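Local coordinates for protein TBC1 domain family member 22A (Homo sapiens, PDB 2QFZ) that may act as a GTPase-activating protein for Rab family members through its TBC domain, the piece crystallised here, and forms homodimers and binds 14-3-3 proteins, at residues A[228-234]-A[293-299]; A[56-60]-A[264-268]; A[257-262]-A[314-318]. All coordinates share one frame. Numbering follows the deposited sequence.

Contact 1. Residues A[228-234]-A[293-299]; sequences DEQVHRH and RKEILEE
This is a helix-helix contact of the all-helical TBC (Rab-GAP) domain, and it lies near the edge of the chain. Asp-228 follows helix 211-227 as its first non-helical residue (phi/psi -156/77) and is the N-cap of the next helix, whose residues 229-234 face the short helix 293-298. The two segment axes approach to 9.8 Å with N-to-C directions 36° apart; Val-231 CA sits 6.4 Å from Arg-293 CA, and His-234 CA 6.5 Å from Leu-297 CA.

Polar groups gather at both ends. At the first, Asp-228 (chi1 t) takes a salt bridge from Arg-293: NE donates to Asp-228 OD2 at 3.1 Å and Arg-293 NH2 to Asp-228 OD1 at 3.3 Å. OD1 also accepts a weak capping bond from Val-231 N (3.4 Å), so one carboxylate serves both helix start and partner. Arg-293 NH2 has a second acceptor, Gln-230 OE1, at 3.0 Å. With chi1 p, Arg-293 brings its guanidinium edge-on to both acceptor side chains.

Between the ends, Val-231 CG2 packs on Arg-293 CB (3.5 Å) and Val-231 CG1 on Ile-296 CD1 (4.2 Å). Leu-305 of helix 302-309 touches both His-234 and Glu-299.

At the far end His-234 (chi1 t, chi2 87°) reaches the closing turn of helix 293-298. Leu-297 CA makes a CH-pi contact over its ring face, 3.8 Å from the centroid. Ile-296 O accepts from Glu-299 N at 3.1 Å; it is also 2.6 Å from His-234 NE2, but the angle is poor. The proton on His-234 NE2 instead makes a weak bond to Glu-299 O at 2.7 Å.

Contact 2. Residues A[56-60]-A[264-268]; sequences RPMTW and IRLWD
The RxxxW motif of the TBC domain, with Arg-56 and Trp-60 at its ends, meets the RLWD sequence of helix 260-270, which Asp-268 closes. Both segments are helical. Their axes approach no nearer than 12.0 Å, with N-to-C directions 42° apart and the closest alpha carbons, Trp-60 CA and Asp-268 CA, 7.5 Å apart, so long side chains have to bridge the gap.

Trp-60 gives up the most surface. With chi1 m and chi2 24°, its indole swings toward the second helix, although its CA-to-CB bond points sideways. NE1 of Trp-60 donates to Asp-268 OD1 at 2.9 Å. On the same ring, Trp-60 CZ2 lies 3.9 Å from Trp-267 CB, 4.2 Å from Ile-264 CG2 and, as a plain contact, 3.5 Å from Ile-264 O.

Arg-56, one turn earlier, starts toward the partner with chi1 and chi2 both t, then bends at chi3 (m). Its guanidinium presents an edge to Asp-268 in a two-pronged salt bridge: Arg-56 NE to Asp-268 OD1 and Arg-56 NH2 to Asp-268 OD2, both 3.0 Å. OD1 therefore serves two donors; OD2 also accepts from Ile-51 N, just ahead of helix 56-63.

Ile-264 comes third. Val-160 of helix 150-162 touches Arg-56, Trp-60 and Ile-264 alike, fitting a third helix against the pair. Trp-267 carries the packing onward to Phe-157 and Phe-277. The Arg-56 guanidinium is covered over one face by Ile-264, whose CG2 comes to 3.4 Å from Arg-56 CZ.

Contact 3. Residues A[257-262]-A[314-318]; sequences EVPLRC and TAHWD
Set an extended lead-in to a helix beside a tight turn. In 257-262, Val-258 (phi/psi -136/157) and Pro-259 (-64/155) are extended, and Pro-259 is the N-cap of helix 260-270. Opposite, Thr-314 to Trp-317 form a type I beta turn, closed by Trp-317 N to Thr-314 O at 3.0 Å, and Asp-318 caps helix 319-335. The two segments run in the same order: Val-258 CA is 5.7 Å from Thr-314 CA, Pro-259 CA 6.2 Å from Ala-315 CA, and Cys-262 CA 6.7 Å from Asp-318 CA.

The hydrogen bonds between the segments all pair a side chain with a backbone carbonyl. Thr-314 (chi1 p) donates OG1 to Glu-257 O at 2.6 Å. Arg-261, also chi1 p, lays its guanidinium edge along the turn: NE reaches Trp-317 O at 3.0 Å, while Arg-261 NH2 is shared between Trp-317 O at 2.8 Å and Ala-315 O at 2.9 Å.

Apolar contacts fill in. Val-258 CG1 is 4.4 Å from Trp-317 CE3, and Cys-262 SG 3.9 Å from Trp-317 CB. Ile-322 touches both Cys-262 and Trp-317, whose indole also meets Trp-292. Separately, Pro-259 CD makes a close van der Waals approach to Thr-314 O, at 3.3 Å.

Bonds from Arg-261 and Thr-314 thus tie the start of helix 260-270 to the turn leading into helix 319-335, a loop-to-helix-start junction of the all-helical TBC fold.

Helix 260-270 joins two of the contacts: its start belongs to contact 3 and its later turns to contact 2, with centres 16 Å apart and segments close in sequence but otherwise not touching. Contact 1 stands apart, its centre 23 Å from contact 3 and 33 Å from contact 2; the nearest atoms are about 8 Å and 17 Å away. The C-terminal end of helix 276-291 meets both outer neighbours, touching contact 1 through Leu-289 and Val-290 and contact 3 through Phe-288 and Arg-291. Every pair of contacts alternates along the chain, so their segments interleave in sequence. No ligand or Rab is bound, so no contact can be placed against a substrate.

Contact 1. Residues A[228-234]-A[293-299]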
loop_
_atom_site.group_PDB
_atom_site.type_symbol
_atom_site.label_atom_id
_atom_site.label_comp_id
_atom_site.label_asym_id
_atom_site.label_seq_id
_atom_site.Cartn_x
_atom_site.Cartn_y
_atom_site.Cartn_z
ATOM N N ASP A 228 18.892 -17.134 -2.264
ATOM C CA ASP A 228 19.562 -17.185 -0.973
ATOM C C ASP A 228 19.221 -18.476 -0.279
ATOM O O ASP A 228 18.394 -18.541 0.644
ATOM C CB ASP A 228 19.166 -15.989 -0.115
ATOM C CG ASP A 228 20.226 -15.625 0.883
ATOM O OD1 ASP A 228 20.959 -16.526 1.324
ATOM O OD2 ASP A 228 20.316 -14.432 1.243
ATOM N N GLU A 229 19.871 -19.524 -0.751
ATOM C CA GLU A 229 19.551 -20.862 -0.362
ATOM C C GLU A 229 19.988 -21.064 1.072
ATOM O O GLU A 229 19.410 -21.866 1.773
ATOM C CB GLU A 229 20.230 -21.864 -1.314
ATOM N N GLN A 230 20.981 -20.303 1.526
ATOM C CA GLN A 230 21.426 -20.394 2.915
ATOM C C GLN A 230 20.341 -19.885 3.895
ATOM O O GLN A 230 19.996 -20.577 4.858
ATOM C CB GLN A 230 22.744 -19.649 3.103
ATOM C CG GLN A 230 23.463 -20.010 4.368
ATOM C CD GLN A 230 24.755 -19.232 4.573
ATOM O OE1 GLN A 230 25.190 -18.450 3.714
ATOM N NE2 GLN A 230 25.376 -19.445 5.734
ATOM N N VAL A 231 19.767 -18.721 3.629
ATOM C CA VAL A 231 18.600 -18.250 4.410
ATOM C C VAL A 231 17.425 -19.276 4.332
ATOM O O VAL A 231 16.871 -19.660 5.337
ATOM C CB VAL A 231 18.161 -16.827 3.970
ATOM C CG1 VAL A 231 16.803 -16.467 4.562
ATOM C CG2 VAL A 231 19.242 -15.787 4.357
ATOM N N HIS A 232 17.093 -19.742 3.128
ATOM C CA HIS A 232 16.056 -20.779 2.926
ATOM C C HIS A 232 16.155 -22.052 3.805
ATOM O O HIS A 232 15.146 -22.496 4.370
ATOM C CB HIS A 232 16.017 -21.182 1.451
ATOM C CG HIS A 232 14.970 -22.200 1.142
ATOM N ND1 HIS A 232 13.626 -21.940 1.275
ATOM C CD2 HIS A 232 15.070 -23.476 0.710
ATOM C CE1 HIS A 232 12.939 -23.018 0.932
ATOM N NE2 HIS A 232 13.792 -23.964 0.579
ATOM N N ARG A 233 17.374 -22.600 3.928
ATOM C CA ARG A 233 17.655 -23.795 4.701
ATOM C C ARG A 233 17.726 -23.557 6.190
ATOM O O ARG A 233 17.318 -24.414 6.972
ATOM C CB ARG A 233 18.960 -24.457 4.234
ATOM C CG ARG A 233 18.941 -24.848 2.793
ATOM C CD ARG A 233 20.100 -25.735 2.417
ATOM N NE ARG A 233 19.941 -26.180 1.042
ATOM C CZ ARG A 233 20.755 -27.024 0.404
ATOM N NH1 ARG A 233 21.821 -27.538 1.015
ATOM N NH2 ARG A 233 20.490 -27.354 -0.868
ATOM N N HIS A 234 18.243 -22.405 6.594
ATOM C CA HIS A 234 18.209 -22.032 7.979
ATOM C C HIS A 234 16.736 -21.931 8.485
ATOM O O HIS A 234 16.406 -22.385 9.605
ATOM C CB HIS A 234 18.991 -20.719 8.153
ATOM C CG HIS A 234 19.084 -20.229 9.560
ATOM N ND1 HIS A 234 20.073 -20.639 10.436
ATOM C CD2 HIS A 234 18.326 -19.337 10.238
ATOM C CE1 HIS A 234 19.910 -20.024 11.592
ATOM N NE2 HIS A 234 18.851 -19.236 11.502
ATOM N N ARG A 293 19.827 -11.116 6.456
ATOM C CA ARG A 293 20.310 -12.448 6.387
ATOM C C ARG A 293 21.283 -12.745 7.553
ATOM O O ARG A 293 21.269 -13.854 8.084
ATOM C CB ARG A 293 20.925 -12.751 5.024
ATOM C CG ARG A 293 22.133 -11.930 4.632
ATOM C CD ARG A 293 22.687 -12.389 3.262
ATOM N NE ARG A 293 22.698 -13.845 3.098
ATOM C CZ ARG A 293 23.676 -14.676 3.489
ATOM N NH1 ARG A 293 24.785 -14.241 4.095
ATOM N NH2 ARG A 293 23.538 -15.979 3.265
ATOM N N LYS A 294 22.083 -11.748 7.957
ATOM C CA LYS A 294 23.093 -11.893 9.026
ATOM C C LYS A 294 22.455 -12.200 10.373
ATOM O O LYS A 294 22.810 -13.174 11.028
ATOM C CB LYS A 294 23.931 -10.594 9.132
ATOM C CG LYS A 294 24.864 -10.476 10.382
ATOM N N GLU A 295 21.508 -11.364 10.786
ATOM C CA GLU A 295 20.742 -11.609 11.998
ATOM C C GLU A 295 19.869 -12.905 11.973
ATOM O O GLU A 295 19.684 -13.514 13.010
ATOM C CB GLU A 295 19.864 -10.402 12.309
ATOM C CG GLU A 295 20.637 -9.121 12.640
ATOM C CD GLU A 295 20.837 -8.164 11.462
ATOM O OE1 GLU A 295 21.067 -8.614 10.313
ATOM O OE2 GLU A 295 20.772 -6.931 11.709
ATOM N N ILE A 296 19.336 -13.293 10.805
ATOM C CA ILE A 296 18.593 -14.552 10.621
ATOM C C ILE A 296 19.482 -15.777 10.859
ATOM O O ILE A 296 19.158 -16.645 11.638
ATOM C CB ILE A 296 17.969 -14.670 9.172
ATOM C CG1 ILE A 296 16.783 -13.734 8.994
ATOM C CG2 ILE A 296 17.514 -16.122 8.846
ATOM C CD1 ILE A 296 16.324 -13.582 7.513
ATOM N N LEU A 297 20.589 -15.835 10.148
ATOM C CA LEU A 297 21.543 -16.925 10.232
ATOM C C LEU A 297 22.278 -17.082 11.597
ATOM O O LEU A 297 22.758 -18.175 11.912
ATOM C CB LEU A 297 22.555 -16.767 9.111
ATOM C CG LEU A 297 21.979 -16.955 7.687
ATOM C CD1 LEU A 297 22.939 -16.358 6.608
ATOM C CD2 LEU A 297 21.716 -18.401 7.415
ATOM N N GLU A 298 22.329 -16.009 12.392
ATOM C CA GLU A 298 22.880 -16.033 13.737
ATOM C C GLU A 298 21.846 -16.480 14.765
ATOM O O GLU A 298 22.209 -16.910 15.873
ATOM C CB GLU A 298 23.349 -14.633 14.136
ATOM N N GLU A 299 20.560 -16.359 14.411
ATOM C CA GLU A 299 19.477 -16.753 15.296
ATOM C C GLU A 299 19.187 -18.249 15.178
ATOM O O GLU A 299 18.849 -18.733 14.106
ATOM C CB GLU A 299 18.217 -15.933 14.980
ATOM C CG GLU A 299 17.099 -16.163 15.926
ATOM C CD GLU A 299 17.494 -15.888 17.345
ATOM O OE1 GLU A 299 17.538 -14.691 17.722
ATOM O OE2 GLU A 299 17.762 -16.862 18.088
#

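Contact 2. Residues A[56-60]-A[264-268]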
loop_
_atom_site.group_PDB
_atom_site.type_symbol
_atom_site.label_atom_id
_atom_site.label_comp_id
_atom_site.label_asym_id
_atom_site.label_seq_id
_atom_site.Cartn_x
_atom_site.Cartn_y
_atom_site.Cartn_z
ATOM N N ARG A 56 2.835 14.638 -5.348
ATOM C CA ARG A 56 2.517 13.234 -5.121
ATOM C C ARG A 56 1.019 12.938 -5.255
ATOM O O ARG A 56 0.664 12.024 -5.955
ATOM C CB ARG A 56 3.120 12.674 -3.802
ATOM C CG ARG A 56 2.875 11.224 -3.592
ATOM C CD ARG A 56 3.415 10.737 -2.232
ATOM N NE ARG A 56 4.813 10.315 -2.284
ATOM C CZ ARG A 56 5.777 10.700 -1.450
ATOM N NH1 ARG A 56 5.547 11.580 -0.499
ATOM N NH2 ARG A 56 7.002 10.213 -1.602
ATOM N N PRO A 57 0.136 13.737 -4.624
ATOM C CA PRO A 57 -1.280 13.469 -4.801
ATOM C C PRO A 57 -1.751 13.370 -6.261
ATOM O O PRO A 57 -2.427 12.402 -6.608
ATOM C CB PRO A 57 -1.953 14.658 -4.071
ATOM C CG PRO A 57 -0.899 15.014 -3.007
ATOM C CD PRO A 57 0.360 14.918 -3.772
ATOM N N MET A 58 -1.450 14.353 -7.105
ATOM C CA MET A 58 -1.904 14.251 -8.520
ATOM C C MET A 58 -1.160 13.139 -9.301
ATOM O O MET A 58 -1.735 12.511 -10.197
ATOM C CB MET A 58 -1.722 15.597 -9.220
ATOM C CG MET A 58 -2.170 15.665 -10.697
ATOM S SD MET A 58 -3.861 15.104 -11.084
ATOM C CE MET A 58 -4.848 16.277 -10.119
ATOM N N THR A 59 0.142 12.954 -9.030
ATOM C CA THR A 59 0.886 11.853 -9.663
ATOM C C THR A 59 0.244 10.479 -9.355
ATOM O O THR A 59 -0.054 9.724 -10.274
ATOM C CB THR A 59 2.382 11.886 -9.313
ATOM O OG1 THR A 59 2.937 13.150 -9.676
ATOM C CG2 THR A 59 3.169 10.788 -10.060
ATOM N N TRP A 60 -0.003 10.173 -8.081
ATOM C CA TRP A 60 -0.715 8.935 -7.725
ATOM C C TRP A 60 -2.065 8.779 -8.423
ATOM O O TRP A 60 -2.432 7.680 -8.920
ATOM C CB TRP A 60 -0.911 8.848 -6.204
ATOM C CG TRP A 60 0.279 8.407 -5.433
ATOM C CD1 TRP A 60 1.570 8.495 -5.804
ATOM C CD2 TRP A 60 0.280 7.824 -4.113
ATOM N NE1 TRP A 60 2.389 7.961 -4.840
ATOM C CE2 TRP A 60 1.626 7.545 -3.786
ATOM C CE3 TRP A 60 -0.723 7.421 -3.232
ATOM C CZ2 TRP A 60 1.994 6.923 -2.592
ATOM C CZ3 TRP A 60 -0.358 6.810 -2.030
ATOM C CH2 TRP A 60 0.992 6.579 -1.720
ATOM N N ILE A 264 4.672 4.896 1.957
ATOM C CA ILE A 264 4.328 5.927 0.975
ATOM C C ILE A 264 5.394 5.953 -0.112
ATOM O O ILE A 264 5.095 5.923 -1.291
ATOM C CB ILE A 264 4.080 7.337 1.662
ATOM C CG1 ILE A 264 2.777 7.280 2.404
ATOM C CG2 ILE A 264 4.129 8.481 0.608
ATOM C CD1 ILE A 264 2.477 8.455 3.394
ATOM N N ARG A 265 6.666 5.937 0.278
ATOM C CA ARG A 265 7.730 5.911 -0.693
ATOM C C ARG A 265 7.745 4.654 -1.619
ATOM O O ARG A 265 7.863 4.747 -2.865
ATOM C CB ARG A 265 9.060 6.112 0.028
ATOM C CG ARG A 265 10.277 6.028 -0.830
ATOM C CD ARG A 265 10.256 6.950 -2.070
ATOM N NE ARG A 265 11.387 6.613 -2.885
ATOM C CZ ARG A 265 11.399 5.716 -3.857
ATOM N NH1 ARG A 265 10.297 5.077 -4.249
ATOM N NH2 ARG A 265 12.545 5.470 -4.481
ATOM N N LEU A 266 7.651 3.499 -0.985
ATOM C CA LEU A 266 7.472 2.215 -1.618
ATOM C C LEU A 266 6.334 2.243 -2.651
ATOM O O LEU A 266 6.505 1.745 -3.786
ATOM C CB LEU A 266 7.183 1.181 -0.527
ATOM C CG LEU A 266 7.669 -0.277 -0.617
ATOM C CD1 LEU A 266 9.183 -0.413 -0.631
ATOM C CD2 LEU A 266 7.047 -1.118 0.583
ATOM N N TRP A 267 5.197 2.862 -2.303
ATOM C CA TRP A 267 4.044 2.859 -3.239
ATOM C C TRP A 267 4.248 3.782 -4.450
ATOM O O TRP A 267 3.603 3.539 -5.465
ATOM C CB TRP A 267 2.687 3.113 -2.536
ATOM C CG TRP A 267 2.212 1.973 -1.663
ATOM C CD1 TRP A 267 2.941 0.917 -1.200
ATOM C CD2 TRP A 267 0.908 1.815 -1.117
ATOM N NE1 TRP A 267 2.153 0.102 -0.403
ATOM C CE2 TRP A 267 0.905 0.646 -0.344
ATOM C CE3 TRP A 267 -0.282 2.537 -1.242
ATOM C CZ2 TRP A 267 -0.233 0.195 0.310
ATOM C CZ3 TRP A 267 -1.402 2.087 -0.581
ATOM C CH2 TRP A 267 -1.375 0.957 0.186
ATOM N N ASP A 268 5.164 4.787 -4.370
ATOM C CA ASP A 268 5.594 5.576 -5.544
ATOM C C ASP A 268 6.082 4.611 -6.641
ATOM O O ASP A 268 5.664 4.657 -7.807
ATOM C CB ASP A 268 6.746 6.530 -5.243
ATOM C CG ASP A 268 6.373 7.708 -4.391
ATOM O OD1 ASP A 268 5.188 7.990 -4.107
ATOM O OD2 ASP A 268 7.332 8.377 -3.955
#

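Contact 3. Residues A[257-262]-A[314-318]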
loop_
_atom_site.group_PDB
_atom_site.type_symbol
_atom_site.label_atom_id
_atom_site.label_comp_id
_atom_site.label_asym_id
_atom_site.label_seq_id
_atom_site.Cartn_x
_atom_site.Cartn_y
_atom_site.Cartn_z
ATOM N N GLU A 257 5.258 -3.966 8.701
ATOM C CA GLU A 257 6.677 -4.261 8.910
ATOM C C GLU A 257 7.539 -3.007 8.839
ATOM O O GLU A 257 8.650 -3.013 9.339
ATOM C CB GLU A 257 7.214 -5.296 7.920
ATOM C CG GLU A 257 6.223 -6.347 7.478
ATOM C CD GLU A 257 5.568 -7.080 8.632
ATOM O OE1 GLU A 257 6.237 -7.289 9.680
ATOM O OE2 GLU A 257 4.376 -7.450 8.489
ATOM N N VAL A 258 7.021 -1.936 8.248
ATOM C CA VAL A 258 7.777 -0.686 8.098
ATOM C C VAL A 258 6.908 0.517 8.439
ATOM O O VAL A 258 5.648 0.432 8.412
ATOM C CB VAL A 258 8.318 -0.508 6.678
ATOM C CG1 VAL A 258 9.264 -1.642 6.292
ATOM C CG2 VAL A 258 7.142 -0.347 5.666
ATOM N N PRO A 259 7.554 1.639 8.806
ATOM C CA PRO A 259 6.789 2.840 9.112
ATOM C C PRO A 259 6.004 3.411 7.878
ATOM O O PRO A 259 6.378 3.190 6.739
ATOM C CB PRO A 259 7.866 3.833 9.578
ATOM C CG PRO A 259 9.093 3.049 9.811
ATOM C CD PRO A 259 9.005 1.810 9.045
ATOM N N LEU A 260 4.935 4.146 8.140
ATOM C CA LEU A 260 4.052 4.666 7.081
ATOM C C LEU A 260 4.757 5.521 6.055
ATOM O O LEU A 260 4.458 5.448 4.868
ATOM C CB LEU A 260 2.863 5.435 7.699
ATOM C CG LEU A 260 1.814 5.984 6.693
ATOM C CD1 LEU A 260 1.239 4.845 5.764
ATOM C CD2 LEU A 260 0.699 6.732 7.426
ATOM N N ARG A 261 5.696 6.347 6.508
ATOM C CA ARG A 261 6.474 7.154 5.621
ATOM C C ARG A 261 7.239 6.275 4.642
ATOM O O ARG A 261 7.463 6.651 3.476
ATOM C CB ARG A 261 7.436 8.027 6.424
ATOM C CG ARG A 261 8.442 7.217 7.316
ATOM C CD ARG A 261 9.502 8.088 7.950
ATOM N NE ARG A 261 10.476 7.256 8.676
ATOM C CZ ARG A 261 10.249 6.747 9.876
ATOM N NH1 ARG A 261 9.136 7.004 10.509
ATOM N NH2 ARG A 261 11.154 6.001 10.473
ATOM N N CYS A 262 7.651 5.091 5.096
ATOM C CA CYS A 262 8.293 4.151 4.187
ATOM C C CYS A 262 7.315 3.532 3.170
ATOM O O CYS A 262 7.676 3.307 2.021
ATOM C CB CYS A 262 9.011 3.061 4.998
ATOM S SG CYS A 262 10.374 3.761 5.934
ATOM N N THR A 314 12.852 -1.697 11.950
ATOM C CA THR A 314 12.720 -0.714 10.877
ATOM C C THR A 314 12.150 0.631 11.370
ATOM O O THR A 314 11.884 1.521 10.571
ATOM C CB THR A 314 11.750 -1.233 9.795
ATOM O OG1 THR A 314 10.471 -1.487 10.397
ATOM C CG2 THR A 314 12.290 -2.461 9.140
ATOM N N ALA A 315 11.986 0.798 12.676
ATOM C CA ALA A 315 11.414 2.054 13.209
ATOM C C ALA A 315 12.268 3.291 12.831
ATOM O O ALA A 315 11.777 4.407 12.753
ATOM C CB ALA A 315 11.245 1.941 14.696
ATOM N N HIS A 316 13.544 3.077 12.556
ATOM C CA HIS A 316 14.445 4.171 12.233
ATOM C C HIS A 316 14.633 4.341 10.725
ATOM O O HIS A 316 15.433 5.166 10.287
ATOM C CB HIS A 316 15.798 3.940 12.901
ATOM C CG HIS A 316 16.506 2.714 12.417
ATOM N ND1 HIS A 316 16.262 1.466 12.936
ATOM C CD2 HIS A 316 17.432 2.543 11.445
ATOM C CE1 HIS A 316 17.018 0.577 12.313
ATOM N NE2 HIS A 316 17.740 1.204 11.408
ATOM N N TRP A 317 13.916 3.560 9.926
ATOM C CA TRP A 317 14.149 3.547 8.489
ATOM C C TRP A 317 13.746 4.866 7.808
ATOM O O TRP A 317 12.797 5.493 8.204
ATOM C CB TRP A 317 13.450 2.347 7.827
ATOM C CG TRP A 317 14.326 1.159 7.731
ATOM C CD1 TRP A 317 15.379 0.833 8.552
ATOM C CD2 TRP A 317 14.238 0.117 6.758
ATOM N NE1 TRP A 317 15.943 -0.328 8.141
ATOM C CE2 TRP A 317 15.267 -0.798 7.042
ATOM C CE3 TRP A 317 13.362 -0.153 5.700
ATOM C CZ2 TRP A 317 15.466 -1.949 6.288
ATOM C CZ3 TRP A 317 13.583 -1.298 4.933
ATOM C CH2 TRP A 317 14.604 -2.177 5.233
ATOM N N ASP A 318 14.524 5.257 6.803
ATOM C CA ASP A 318 14.308 6.493 6.033
ATOM C C ASP A 318 14.381 6.180 4.538
ATOM O O ASP A 318 14.388 4.999 4.144
ATOM C CB ASP A 318 15.294 7.628 6.445
ATOM C CG ASP A 318 16.802 7.249 6.299
ATOM O OD1 ASP A 318 17.560 7.463 7.286
ATOM O OD2 ASP A 318 17.254 6.792 5.219
#